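Local atomic coordinates of transcriptional regulatory protein RcsB (Escherichia coli, PDB entry 5I4C), a protein that acts as the DNA-binding response regulator of the Rcs signaling system, controlling genes for colanic acid capsule synthesis, biofilm formation and cell division. Residues A[5-10]-A[46-51]. Numbering follows the deposited sequence. Where two conformers were deposited one is given.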
ATOM      1  N   ASN A   5      16.369   0.197 -15.464  1.00 33.54           N
ATOM      2  CA  ASN A   5      16.548   0.762 -14.139  1.00 32.80           C
ATOM      3  C   ASN A   5      15.410   1.691 -13.907  1.00 29.71           C
ATOM      4  O   ASN A   5      15.134   2.575 -14.776  1.00 28.48           O
ATOM      5  CB  ASN A   5      17.832   1.524 -14.030  1.00 35.32           C
ATOM      6  CG  ASN A   5      19.032   0.628 -14.070  1.00 38.20           C
ATOM      7  OD1 ASN A   5      18.958  -0.561 -13.724  1.00 37.96           O
ATOM      8  ND2 ASN A   5      20.144   1.179 -14.518  1.00 39.34           N
ATOM      9  N   VAL A   6      14.743   1.499 -12.777  1.00 27.94           N
ATOM     10  CA  VAL A   6      13.535   2.280 -12.433  1.00 25.93           C
ATOM     11  C   VAL A   6      13.686   2.935 -11.081  1.00 24.29           C
ATOM     12  O   VAL A   6      14.364   2.429 -10.193  1.00 25.59           O
ATOM     13  CB  VAL A   6      12.214   1.431 -12.567  1.00 27.22           C
ATOM     14  CG1 VAL A   6      12.175   0.576 -13.862  1.00 27.95           C
ATOM     15  CG2 VAL A   6      11.997   0.507 -11.388  1.00 29.27           C
ATOM     16  N   ILE A   7      13.066   4.112 -10.927  1.00 24.39           N
ATOM     17  CA  ILE A   7      12.942   4.796  -9.633  1.00 25.38           C
ATOM     18  C   ILE A   7      11.473   4.738  -9.291  1.00 26.08           C
ATOM     19  O   ILE A   7      10.631   4.875 -10.198  1.00 24.62           O
ATOM     20  CB  ILE A   7      13.384   6.273  -9.764  1.00 26.62           C
ATOM     21  CG1 ILE A   7      14.866   6.348 -10.065  1.00 29.66           C
ATOM     22  CG2 ILE A   7      13.028   7.061  -8.546  1.00 27.73           C
ATOM     23  CD1 ILE A   7      15.340   7.760 -10.216  1.00 31.82           C
ATOM     24  N   ILE A   8      11.157   4.558  -8.029  1.00 25.62           N
ATOM     25  CA  ILE A   8       9.777   4.513  -7.624  1.00 27.50           C
ATOM     26  C   ILE A   8       9.555   5.618  -6.613  1.00 26.61           C
ATOM     27  O   ILE A   8      10.386   5.815  -5.694  1.00 25.23           O
ATOM     28  CB  ILE A   8       9.356   3.115  -7.124  1.00 30.30           C
ATOM     29  CG1 ILE A   8      10.128   2.654  -5.902  1.00 36.91           C
ATOM     30  CG2 ILE A   8       9.637   2.046  -8.178  1.00 30.79           C
ATOM     31  CD1 ILE A   8       9.670   1.264  -5.377  1.00 40.25           C
ATOM     32  N   ALA A   9       8.461   6.357  -6.774  1.00 24.60           N
ATOM     33  CA  ALA A   9       8.224   7.492  -5.913  1.00 25.64           C
ATOM     34  C   ALA A   9       6.772   7.558  -5.481  1.00 25.81           C
ATOM     35  O   ALA A   9       5.847   7.515  -6.313  1.00 24.92           O
ATOM     36  CB  ALA A   9       8.647   8.779  -6.600  1.00 27.14           C
ATOM     37  N   ASP A  10       6.580   7.537  -4.164  1.00 25.79           N
ATOM     38  CA  ASP A  10       5.237   7.601  -3.554  1.00 28.36           C
ATOM     39  C   ASP A  10       5.406   7.974  -2.115  1.00 27.56           C
ATOM     40  O   ASP A  10       6.362   7.518  -1.481  1.00 26.35           O
ATOM     41  CB  ASP A  10       4.515   6.274  -3.628  1.00 30.02           C
ATOM     42  CG  ASP A  10       2.980   6.425  -3.362  1.00 36.72           C
ATOM     43  OD1 ASP A  10       2.213   6.649  -4.281  1.00 45.87           O
ATOM     44  OD2 ASP A  10       2.521   6.330  -2.252  1.00 39.74           O
ATOM     45  N   PRO A  46      19.794  12.998 -11.108  1.00 30.81           N
ATOM     46  CA  PRO A  46      21.002  12.975 -11.962  1.00 32.08           C
ATOM     47  C   PRO A  46      22.026  11.923 -11.535  1.00 32.00           C
ATOM     48  O   PRO A  46      22.873  11.503 -12.344  1.00 31.31           O
ATOM     49  CB  PRO A  46      21.589  14.372 -11.799  1.00 32.85           C
ATOM     50  CG  PRO A  46      20.429  15.223 -11.284  1.00 32.80           C
ATOM     51  CD  PRO A  46      19.627  14.278 -10.418  1.00 31.27           C
ATOM     52  N   LYS A  47      21.946  11.471 -10.281  1.00 32.56           N
ATOM     53  CA  LYS A  47      22.965  10.546  -9.712  1.00 33.15           C
ATOM     54  C   LYS A  47      22.716   9.026  -9.960  1.00 35.04           C
ATOM     55  O   LYS A  47      23.527   8.162  -9.574  1.00 35.71           O
ATOM     56  CB  LYS A  47      23.134  10.810  -8.213  1.00 33.99           C
ATOM     57  CG  LYS A  47      23.389  12.258  -7.821  1.00 35.92           C
ATOM     58  CD  LYS A  47      23.191  12.363  -6.292  1.00 37.77           C
ATOM     59  CE  LYS A  47      23.195  13.769  -5.788  1.00 38.36           C
ATOM     60  NZ  LYS A  47      23.107  13.756  -4.306  1.00 39.85           N
ATOM     61  N   LEU A  48      21.594   8.706 -10.569  1.00 33.57           N
ATOM     62  CA  LEU A  48      21.096   7.324 -10.658  1.00 33.66           C
ATOM     63  C   LEU A  48      20.877   7.152 -12.152  1.00 35.27           C
ATOM     64  O   LEU A  48      20.334   8.040 -12.780  1.00 39.28           O
ATOM     65  CB  LEU A  48      19.733   7.215  -9.928  1.00 30.34           C
ATOM     66  CG  LEU A  48      19.745   7.573  -8.436  1.00 30.94           C
ATOM     67  CD1 LEU A  48      18.335   7.477  -7.872  1.00 31.21           C
ATOM     68  CD2 LEU A  48      20.667   6.622  -7.702  1.00 30.22           C
ATOM     69  N   ASP A  49      21.262   6.045 -12.728  0.50 35.94           N
ATOM     70  CA  ASP A  49      21.180   5.916 -14.184  0.50 35.42           C
ATOM     71  C   ASP A  49      19.787   5.305 -14.549  0.50 33.68           C
ATOM     72  O   ASP A  49      19.700   4.250 -15.162  0.50 34.42           O
ATOM     73  CB  ASP A  49      22.399   5.115 -14.683  0.50 37.01           C
ATOM     74  CG  ASP A  49      23.729   5.947 -14.679  0.50 38.37           C
ATOM     75  OD1 ASP A  49      23.775   7.124 -14.215  0.50 38.63           O
ATOM     76  OD2 ASP A  49      24.736   5.416 -15.181  0.50 39.43           O
ATOM     77  N   ALA A  50      18.722   6.023 -14.174  1.00 31.69           N
ATOM     78  CA  ALA A  50      17.342   5.586 -14.268  1.00 32.60           C
ATOM     79  C   ALA A  50      16.824   5.665 -15.700  1.00 31.86           C
ATOM     80  O   ALA A  50      17.113   6.634 -16.405  1.00 31.40           O
ATOM     81  CB  ALA A  50      16.460   6.476 -13.393  1.00 32.32           C
ATOM     82  N   HIS A  51      16.036   4.687 -16.104  1.00 30.43           N
ATOM     83  CA  HIS A  51      15.347   4.702 -17.411  1.00 31.73           C
ATOM     84  C   HIS A  51      13.887   5.163 -17.339  1.00 28.68           C
ATOM     85  O   HIS A  51      13.353   5.803 -18.241  1.00 28.41           O
ATOM     86  CB  HIS A  51      15.468   3.319 -18.068  1.00 35.89           C
ATOM     87  CG  HIS A  51      16.875   2.885 -18.237  1.00 40.29           C
ATOM     88  ND1 HIS A  51      17.293   1.615 -17.978  1.00 42.47           N
ATOM     89  CD2 HIS A  51      17.987   3.581 -18.594  1.00 46.75           C
ATOM     90  CE1 HIS A  51      18.594   1.524 -18.189  1.00 47.69           C
ATOM     91  NE2 HIS A  51      19.050   2.713 -18.535  1.00 48.12           N
TER
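Asn5 meets the backbone of Asp49 and His51 and the ring of His51 through three hydrogen bonds, and it loses more surface to the contact than any other residue. Its backbone supplies two of them. The carbonyl O of Asn5 accepts from His51 N at 2.7 Å, and the N of Asn5 donates to His51 ND1 at 3.0 Å. This second bond is nearly straight, yet the donor stands 40° out of the imidazole plane, so it approaches the ring obliquely. His51 CG is anti to its own carbonyl carbon, beside the backbone N. Since a backbone N-H can only donate, ND1 acts as acceptor, consistent with its being unprotonated. The third bond is made by the Asn5 amide: ND2 reaches Asp49 O at 3.2 Å. Asp49 O lies in the plane of the amide, whereas ND2 sits above the carbonyl plane of Asp49. That same oxygen is stationed over one face of the His51 ring, offset toward its rim, and the amide and imidazole planes are only 5° apart.

In the parallel sheet of the receiver domain, a CheY-like fold with strand order 2-1-3-4-5, strand 4-9 runs beside strand 52-56. The three bonds join segment 46-51, the approach to strand 52-56, to the start of strand 4-9, with the touching parts 108° apart in direction; Asn5 and Ile7 also pair with Val52.

Ile7 makes the apolar part of the contact with its extended ethyl arm. Its CD1, anti to CA across the CB-CG1 bond, lies 3.6 Å from Ala50 CB and 3.8 Å from Leu48 CD1, and the Ile7 and Leu48 side chains cross at about a right angle.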